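Local coordinates for glycosylation Associate Protein 1 (Streptococcus agalactiae serotype V, PDB 6OYC) that probably acts in the accessory Sec system, as one subunit of the Gap123 complex linked to glycosylation and secretion in Streptococcus agalactiae, at residues V255-N260 with C280-I285; S270-A275 with E291-P296. All coordinates share one frame; numbering follows the deposited sequence.

Contact 1: residues V255-N260 with C280-I285. With SO4 (sulfate ion), chain J.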
ATOM      1  N   VAL A 255     -13.125  -8.030  -5.135  1.00 32.22           N
ATOM      2  CA  VAL A 255     -13.608  -7.409  -3.910  1.00 34.85           C
ATOM      3  C   VAL A 255     -12.524  -7.577  -2.839  1.00 36.22           C
ATOM      4  O   VAL A 255     -12.086  -8.700  -2.555  1.00 34.40           O
ATOM      5  CB  VAL A 255     -14.943  -8.035  -3.469  1.00 37.40           C
ATOM      6  CG1 VAL A 255     -15.304  -7.627  -2.028  1.00 37.03           C
ATOM      7  CG2 VAL A 255     -16.049  -7.671  -4.431  1.00 33.10           C
ATOM      8  N   PHE A 256     -12.095  -6.465  -2.242  1.00 36.28           N
ATOM      9  CA  PHE A 256     -10.990  -6.455  -1.287  1.00 34.58           C
ATOM     10  C   PHE A 256     -11.454  -5.768  -0.012  1.00 33.29           C
ATOM     11  O   PHE A 256     -11.786  -4.575  -0.026  1.00 33.64           O
ATOM     12  CB  PHE A 256      -9.775  -5.740  -1.879  1.00 33.49           C
ATOM     13  CG  PHE A 256      -8.521  -5.916  -1.071  1.00 36.19           C
ATOM     14  CD1 PHE A 256      -8.056  -7.191  -0.756  1.00 36.72           C
ATOM     15  CD2 PHE A 256      -7.797  -4.810  -0.631  1.00 34.55           C
ATOM     16  CE1 PHE A 256      -6.886  -7.360  -0.023  1.00 36.32           C
ATOM     17  CE2 PHE A 256      -6.622  -4.969   0.119  1.00 36.18           C
ATOM     18  CZ  PHE A 256      -6.167  -6.245   0.421  1.00 34.30           C
ATOM     19  N   SER A 257     -11.471  -6.516   1.090  1.00 36.24           N
ATOM     20  CA  SER A 257     -12.127  -6.046   2.309  1.00 35.53           C
ATOM     21  C   SER A 257     -11.543  -4.727   2.837  1.00 37.04           C
ATOM     22  O   SER A 257     -12.276  -3.931   3.434  1.00 37.05           O
ATOM     23  CB  SER A 257     -12.048  -7.128   3.381  1.00 41.10           C
ATOM     24  OG  SER A 257     -10.693  -7.423   3.700  1.00 42.48           O
ATOM     25  N   GLU A 258     -10.240  -4.468   2.641  1.00 34.35           N
ATOM     26  CA  GLU A 258      -9.683  -3.209   3.139  1.00 35.52           C
ATOM     27  C   GLU A 258     -10.259  -2.004   2.395  1.00 35.94           C
ATOM     28  O   GLU A 258     -10.379  -0.926   2.974  1.00 35.29           O
ATOM     29  CB  GLU A 258      -8.160  -3.224   3.027  1.00 37.48           C
ATOM     30  CG  GLU A 258      -7.456  -1.940   3.497  1.00 48.51           C
ATOM     31  CD  GLU A 258      -5.992  -1.838   3.016  1.00 59.67           C
ATOM     32  OE1 GLU A 258      -5.079  -1.744   3.873  1.00 63.07           O
ATOM     33  OE2 GLU A 258      -5.751  -1.850   1.782  1.00 55.53           O
ATOM     34  N   ARG A 259     -10.626  -2.174   1.122  1.00 36.94           N
ATOM     35  CA  ARG A 259     -11.167  -1.131   0.251  1.00 32.50           C
ATOM     36  C   ARG A 259     -12.689  -1.136   0.181  1.00 35.25           C
ATOM     37  O   ARG A 259     -13.307  -0.078   0.107  1.00 34.23           O
ATOM     38  CB  ARG A 259     -10.625  -1.306  -1.168  1.00 33.46           C
ATOM     39  CG  ARG A 259     -11.164  -0.326  -2.190  1.00 29.08           C
ATOM     40  CD  ARG A 259     -10.563  -0.592  -3.577  1.00 30.81           C
ATOM     41  NE  ARG A 259     -11.012  -1.870  -4.132  1.00 35.03           N
ATOM     42  CZ  ARG A 259     -10.217  -2.918  -4.346  1.00 34.49           C
ATOM     43  NH1 ARG A 259      -8.915  -2.846  -4.068  1.00 34.34           N
ATOM     44  NH2 ARG A 259     -10.722  -4.041  -4.849  1.00 31.38           N
ATOM     45  N   ASN A 260     -13.318  -2.296   0.213  1.00 31.35           N
ATOM     46  CA  ASN A 260     -14.712  -2.395  -0.162  1.00 38.42           C
ATOM     47  C   ASN A 260     -15.606  -2.546   1.059  1.00 41.65           C
ATOM     48  O   ASN A 260     -15.324  -3.347   1.951  1.00 43.90           O
ATOM     49  CB  ASN A 260     -14.899  -3.553  -1.135  1.00 33.56           C
ATOM     50  CG  ASN A 260     -14.216  -3.274  -2.460  1.00 34.31           C
ATOM     51  OD1 ASN A 260     -13.437  -4.089  -2.972  1.00 33.11           O
ATOM     52  ND2 ASN A 260     -14.466  -2.084  -3.000  1.00 32.43           N
ATOM     53  N   CYS A 280     -12.744 -12.591  -4.102  1.00 33.60           N
ATOM     54  CA  CYS A 280     -12.486 -11.768  -2.927  1.00 40.82           C
ATOM     55  C   CYS A 280     -11.481 -12.438  -2.005  1.00 38.48           C
ATOM     56  O   CYS A 280     -11.195 -13.637  -2.103  1.00 40.11           O
ATOM     57  CB  CYS A 280     -13.759 -11.424  -2.151  1.00 42.66           C
ATOM     58  SG  CYS A 280     -14.728 -12.823  -1.811  1.00 60.13           S
ATOM     59  N   ASP A 281     -10.935 -11.618  -1.114  1.00 37.38           N
ATOM     60  CA  ASP A 281      -9.940 -12.056  -0.151  1.00 38.75           C
ATOM     61  C   ASP A 281     -10.551 -12.695   1.094  1.00 41.44           C
ATOM     62  O   ASP A 281      -9.814 -13.279   1.894  1.00 43.87           O
ATOM     63  CB  ASP A 281      -9.055 -10.868   0.258  1.00 34.29           C
ATOM     64  CG  ASP A 281      -9.836  -9.754   0.937  1.00 37.38           C
ATOM     65  OD1 ASP A 281     -10.925  -9.386   0.452  1.00 39.67           O
ATOM     66  OD2 ASP A 281      -9.373  -9.242   1.976  1.00 40.84           O
ATOM     67  N   ARG A 282     -11.859 -12.619   1.294  1.00 40.01           N
ATOM     68  CA  ARG A 282     -12.407 -13.090   2.560  1.00 46.58           C
ATOM     69  C   ARG A 282     -13.510 -14.118   2.346  1.00 44.66           C
ATOM     70  O   ARG A 282     -14.325 -14.000   1.423  1.00 39.57           O
ATOM     71  CB  ARG A 282     -12.912 -11.917   3.395  1.00 43.13           C
ATOM     72  CG  ARG A 282     -11.773 -11.139   4.064  1.00 39.95           C
ATOM     73  CD  ARG A 282     -12.339 -10.172   5.065  1.00 42.89           C
ATOM     74  NE  ARG A 282     -13.083 -10.895   6.085  1.00 47.69           N
ATOM     75  CZ  ARG A 282     -12.583 -11.201   7.275  1.00 45.89           C
ATOM     76  NH1 ARG A 282     -11.354 -10.813   7.574  1.00 41.95           N
ATOM     77  NH2 ARG A 282     -13.307 -11.885   8.154  1.00 44.20           N
ATOM     78  N   LEU A 283     -13.520 -15.130   3.220  1.00 42.23           N
ATOM     79  CA  LEU A 283     -14.507 -16.201   3.117  1.00 42.80           C
ATOM     80  C   LEU A 283     -15.890 -15.738   3.558  1.00 43.71           C
ATOM     81  O   LEU A 283     -16.891 -16.108   2.934  1.00 45.85           O
ATOM     82  CB  LEU A 283     -14.058 -17.412   3.931  1.00 42.10           C
ATOM     83  CG  LEU A 283     -12.971 -18.272   3.289  1.00 44.69           C
ATOM     84  CD1 LEU A 283     -12.609 -19.432   4.194  1.00 46.95           C
ATOM     85  CD2 LEU A 283     -13.431 -18.787   1.955  1.00 46.13           C
ATOM     86  N   ASP A 284     -15.979 -14.919   4.615  1.00 41.02           N
ATOM     87  CA  ASP A 284     -17.295 -14.427   5.032  1.00 42.65           C
ATOM     88  C   ASP A 284     -17.927 -13.560   3.942  1.00 47.85           C
ATOM     89  O   ASP A 284     -19.098 -13.751   3.587  1.00 49.13           O
ATOM     90  CB  ASP A 284     -17.230 -13.676   6.379  1.00 39.93           C
ATOM     91  CG  ASP A 284     -16.065 -12.673   6.481  1.00 50.43           C
ATOM     92  OD1 ASP A 284     -15.352 -12.444   5.485  1.00 51.22           O
ATOM     93  OD2 ASP A 284     -15.861 -12.095   7.576  1.00 50.05           O
ATOM     94  N   ILE A 285     -17.161 -12.618   3.374  1.00 44.65           N
ATOM     95  CA  ILE A 285     -17.682 -11.825   2.262  1.00 43.05           C
ATOM     96  C   ILE A 285     -18.072 -12.736   1.105  1.00 44.89           C
ATOM     97  O   ILE A 285     -19.120 -12.553   0.473  1.00 45.89           O
ATOM     98  CB  ILE A 285     -16.655 -10.767   1.817  1.00 46.99           C
ATOM     99  CG1 ILE A 285     -16.471  -9.677   2.885  1.00 49.91           C
ATOM    100  CG2 ILE A 285     -17.075 -10.134   0.510  1.00 41.77           C
ATOM    101  CD1 ILE A 285     -15.814  -8.392   2.349  1.00 45.91           C
TER
HETATM  102  S   SO4 J 607     -16.949   0.826  -2.541  1.00 49.78           S
HETATM  103  O1  SO4 J 607     -16.438   0.742  -3.913  1.00 38.34           O
HETATM  104  O2  SO4 J 607     -18.370   1.186  -2.544  1.00 45.38           O
HETATM  105  O3  SO4 J 607     -16.789  -0.485  -1.878  1.00 44.78           O
HETATM  106  O4  SO4 J 607     -16.165   1.823  -1.786  1.00 55.63           O
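D281 reaches across to S257 and holds it with both carboxylate oxygens, at the C-terminal ends of the strands of the seven-stranded parallel sheet in a GT-B-like, Rossmann-type domain. V255 and C280 are the last residues of neighbouring strands, and here each segment turns from its strand towards the helix that follows.

The polar contacts come first. S257 N donates to D281 OD1 at 3.0 Å, meeting that oxygen on its syn side but 27° out of the carboxylate plane. S257 OG donates to the syn lone pair of D281 OD2 over 2.8 Å; hydroxyl and amide thus address the same carboxylate. The backbone adds a weak bond from D281 N to V255 O, and C280 CA makes a CH...O contact with that same V255 oxygen.

Apolar packing fills in around this. V255 CB sits 3.8 Å from C280 CB, and V255 CG1 meets I285 CG2 from the first turn of helix 283-292. The F256 ring meets the D281 carboxylate obliquely, CD1 3.6 Å from CG, the two planes 44° apart.

Within its own segment R282, the N-cap residue, grips D284 side-on in a salt bridge through NE and NH2. E456, from outside, receives the L283 and D284 amides. N260 ND2 donates to O3 of a sulfate probably left from crystallisation, and N260 OD1 takes the F256 amide almost straight, at 175°.

Contact 2: residues S270-A275 with E291-P296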
ATOM      1  N   SER A 270     -26.105  -4.125 -10.524  1.00 38.93           N
ATOM      2  CA  SER A 270     -25.764  -3.907 -11.925  1.00 43.16           C
ATOM      3  C   SER A 270     -24.337  -4.344 -12.218  1.00 41.27           C
ATOM      4  O   SER A 270     -24.080  -5.002 -13.236  1.00 36.83           O
ATOM      5  CB  SER A 270     -25.974  -2.438 -12.298  1.00 41.76           C
ATOM      6  OG  SER A 270     -27.357  -2.139 -12.409  1.00 47.96           O
ATOM      7  N   SER A 271     -23.398  -4.008 -11.323  1.00 39.32           N
ATOM      8  CA  SER A 271     -22.018  -4.452 -11.502  1.00 37.37           C
ATOM      9  C   SER A 271     -21.900  -5.964 -11.350  1.00 35.67           C
ATOM     10  O   SER A 271     -21.232  -6.627 -12.151  1.00 36.05           O
ATOM     11  CB  SER A 271     -21.099  -3.755 -10.504  1.00 37.85           C
ATOM     12  OG  SER A 271     -20.996  -2.362 -10.744  1.00 39.30           O
ATOM     13  N   LEU A 272     -22.528  -6.525 -10.314  1.00 33.83           N
ATOM     14  CA  LEU A 272     -22.357  -7.947 -10.026  1.00 34.40           C
ATOM     15  C   LEU A 272     -22.951  -8.813 -11.124  1.00 38.83           C
ATOM     16  O   LEU A 272     -22.394  -9.869 -11.457  1.00 40.02           O
ATOM     17  CB  LEU A 272     -22.998  -8.309  -8.687  1.00 35.76           C
ATOM     18  CG  LEU A 272     -22.469  -7.568  -7.462  1.00 39.32           C
ATOM     19  CD1 LEU A 272     -23.012  -8.205  -6.212  1.00 39.81           C
ATOM     20  CD2 LEU A 272     -20.945  -7.571  -7.453  1.00 39.85           C
ATOM     21  N   SER A 273     -24.080  -8.387 -11.696  1.00 34.16           N
ATOM     22  CA  SER A 273     -24.705  -9.173 -12.748  1.00 37.32           C
ATOM     23  C   SER A 273     -23.891  -9.149 -14.031  1.00 36.91           C
ATOM     24  O   SER A 273     -24.089 -10.016 -14.884  1.00 35.78           O
ATOM     25  CB  SER A 273     -26.131  -8.683 -13.029  1.00 36.02           C
ATOM     26  OG  SER A 273     -26.111  -7.427 -13.672  1.00 38.67           O
ATOM     27  N   ARG A 274     -22.971  -8.199 -14.178  1.00 35.97           N
ATOM     28  CA  ARG A 274     -22.121  -8.168 -15.361  1.00 39.61           C
ATOM     29  C   ARG A 274     -20.820  -8.947 -15.185  1.00 40.45           C
ATOM     30  O   ARG A 274     -20.074  -9.106 -16.154  1.00 41.62           O
ATOM     31  CB  ARG A 274     -21.822  -6.713 -15.754  1.00 38.56           C
ATOM     32  CG  ARG A 274     -22.971  -6.098 -16.541  1.00 40.07           C
ATOM     33  CD  ARG A 274     -22.925  -4.587 -16.591  1.00 44.89           C
ATOM     34  NE  ARG A 274     -24.037  -4.068 -17.385  1.00 41.89           N
ATOM     35  CZ  ARG A 274     -25.265  -3.854 -16.907  1.00 40.17           C
ATOM     36  NH1 ARG A 274     -25.543  -4.086 -15.632  1.00 37.14           N
ATOM     37  NH2 ARG A 274     -26.216  -3.385 -17.698  1.00 39.50           N
ATOM     38  N   ALA A 275     -20.535  -9.451 -13.993  1.00 37.81           N
ATOM     39  CA  ALA A 275     -19.301 -10.192 -13.790  1.00 42.99           C
ATOM     40  C   ALA A 275     -19.429 -11.613 -14.334  1.00 39.45           C
ATOM     41  O   ALA A 275     -20.432 -12.288 -14.108  1.00 38.93           O
ATOM     42  CB  ALA A 275     -18.943 -10.234 -12.307  1.00 34.58           C
ATOM     43  N   GLU A 291     -24.500 -15.994  -1.368  1.00 54.90           N
ATOM     44  CA  GLU A 291     -25.882 -15.962  -0.908  1.00 54.45           C
ATOM     45  C   GLU A 291     -26.742 -15.094  -1.813  1.00 59.22           C
ATOM     46  O   GLU A 291     -27.866 -15.476  -2.165  1.00 63.67           O
ATOM     47  CB  GLU A 291     -25.928 -15.446   0.530  1.00 61.90           C
ATOM     48  CG  GLU A 291     -27.306 -15.377   1.182  1.00 67.09           C
ATOM     49  CD  GLU A 291     -27.215 -15.373   2.715  1.00 79.55           C
ATOM     50  OE1 GLU A 291     -28.063 -16.019   3.374  1.00 80.66           O
ATOM     51  OE2 GLU A 291     -26.286 -14.727   3.259  1.00 77.14           O
ATOM     52  N   LYS A 292     -26.232 -13.929  -2.216  1.00 54.20           N
ATOM     53  CA  LYS A 292     -27.105 -12.956  -2.851  1.00 50.97           C
ATOM     54  C   LYS A 292     -27.140 -13.069  -4.366  1.00 52.66           C
ATOM     55  O   LYS A 292     -28.152 -12.708  -4.970  1.00 53.46           O
ATOM     56  CB  LYS A 292     -26.713 -11.529  -2.454  1.00 52.57           C
ATOM     57  CG  LYS A 292     -27.817 -10.501  -2.782  1.00 55.05           C
ATOM     58  CD  LYS A 292     -27.561  -9.158  -2.120  1.00 52.10           C
ATOM     59  CE  LYS A 292     -28.679  -8.162  -2.409  1.00 46.60           C
ATOM     60  NZ  LYS A 292     -28.458  -6.828  -1.735  1.00 49.63           N
ATOM     61  N   ILE A 293     -26.084 -13.546  -5.020  1.00 49.36           N
ATOM     62  CA  ILE A 293     -26.141 -13.646  -6.470  1.00 50.54           C
ATOM     63  C   ILE A 293     -25.532 -14.958  -6.922  1.00 47.71           C
ATOM     64  O   ILE A 293     -24.637 -15.515  -6.286  1.00 49.46           O
ATOM     65  CB  ILE A 293     -25.469 -12.459  -7.202  1.00 54.51           C
ATOM     66  CG1 ILE A 293     -25.835 -12.505  -8.703  1.00 54.21           C
ATOM     67  CG2 ILE A 293     -23.968 -12.476  -6.990  1.00 49.74           C
ATOM     68  CD1 ILE A 293     -25.402 -11.297  -9.554  1.00 47.68           C
ATOM     69  N   ASP A 294     -26.063 -15.452  -8.031  1.00 53.49           N
ATOM     70  CA  ASP A 294     -25.611 -16.673  -8.670  1.00 52.72           C
ATOM     71  C   ASP A 294     -24.498 -16.303  -9.640  1.00 54.54           C
ATOM     72  O   ASP A 294     -24.707 -16.094 -10.841  1.00 53.08           O
ATOM     73  CB  ASP A 294     -26.777 -17.354  -9.368  1.00 60.44           C
ATOM     74  CG  ASP A 294     -26.440 -18.741  -9.810  1.00 76.59           C
ATOM     75  OD1 ASP A 294     -25.880 -19.496  -8.982  1.00 82.05           O
ATOM     76  OD2 ASP A 294     -26.734 -19.076 -10.983  1.00 82.96           O
ATOM     77  N   LYS A 295     -23.296 -16.196  -9.086  1.00 49.76           N
ATOM     78  CA  LYS A 295     -22.075 -15.961  -9.834  1.00 44.27           C
ATOM     79  C   LYS A 295     -20.982 -16.807  -9.212  1.00 45.58           C
ATOM     80  O   LYS A 295     -20.987 -17.037  -7.996  1.00 46.95           O
ATOM     81  CB  LYS A 295     -21.640 -14.487  -9.808  1.00 46.21           C
ATOM     82  CG  LYS A 295     -22.507 -13.534 -10.611  1.00 45.03           C
ATOM     83  CD  LYS A 295     -22.359 -13.770 -12.103  1.00 41.89           C
ATOM     84  CE  LYS A 295     -23.240 -12.790 -12.859  1.00 39.18           C
ATOM     85  NZ  LYS A 295     -23.041 -12.841 -14.334  1.00 40.15           N
ATOM     86  N   PRO A 296     -20.033 -17.278 -10.012  1.00 43.30           N
ATOM     87  CA  PRO A 296     -18.832 -17.889  -9.424  1.00 40.83           C
ATOM     88  C   PRO A 296     -18.128 -16.871  -8.531  1.00 42.67           C
ATOM     89  O   PRO A 296     -17.809 -15.759  -8.957  1.00 40.28           O
ATOM     90  CB  PRO A 296     -17.989 -18.277 -10.647  1.00 39.07           C
ATOM     91  CG  PRO A 296     -18.925 -18.149 -11.848  1.00 39.07           C
ATOM     92  CD  PRO A 296     -19.956 -17.147 -11.478  1.00 37.00           C
TER
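K295 NZ hydrogen-bonds to two backbone carbonyls of the opposite segment, A275 O at 2.7 Å and S273 O at 3.1 Å. The lysine belongs to the link from helix 283-292 to strand 297-299, an edge strand of the parallel sheet in this Rossmann-type domain, and its partners lie between helix 269-273 and strand 277-280, around the end of that helix. Two alpha-to-beta connections are thus joined at the N-terminal ends of strands 277-280 and 297-299.

The two oxygens are approached differently. At A275 the ammonium is tilted modestly from the carbonyl plane, with a C=O...N angle of 153°; at S273 it stands well above the plane, 58° out. Two carbonyls near the end of the helix would be expected to suit the ammonium group. The bend at chi2 (-69°) turns CD towards A275 O, 3.2 Å away; CE lies 3.3 Å from L272 O.

Beside the lysine, I293 supplies the apolar part. CG1 is anti to the backbone N and chi2 is also extended, which brings CD1 against L272 C and, at 3.9 Å, L272 CB. L272 and A275 also pack on L253 of strand 250-255.

Between the two contacting residues D294 centres an inverse gamma turn. On the helix side, R274 NH1 donates a hydrogen bond to S270 O, 3.0 Å away, with that oxygen in the guanidinium plane.

How the contacts relate
From the N terminus, the chain leaves strand 250-255 through 255-260, runs helices 262-267 and 269-273 with 270-275, returns along strand 277-280, and enters helix 283-292 at 280-285, where contact 1 closes its loop. It then descends that helix to 291-296, where contact 2 closes its own. The segments alternate, so the two loops cross rather than nest. Helix 283-292 serves both: contact 1 meets its start and contact 2 its end. The centres lie 15 Å apart and no atoms touch. Together they tie one parallel sheet to its connections, contact 1 at the C-terminal ends of strands 250-255 and 277-280, contact 2 where strands 277-280 and 297-299 begin.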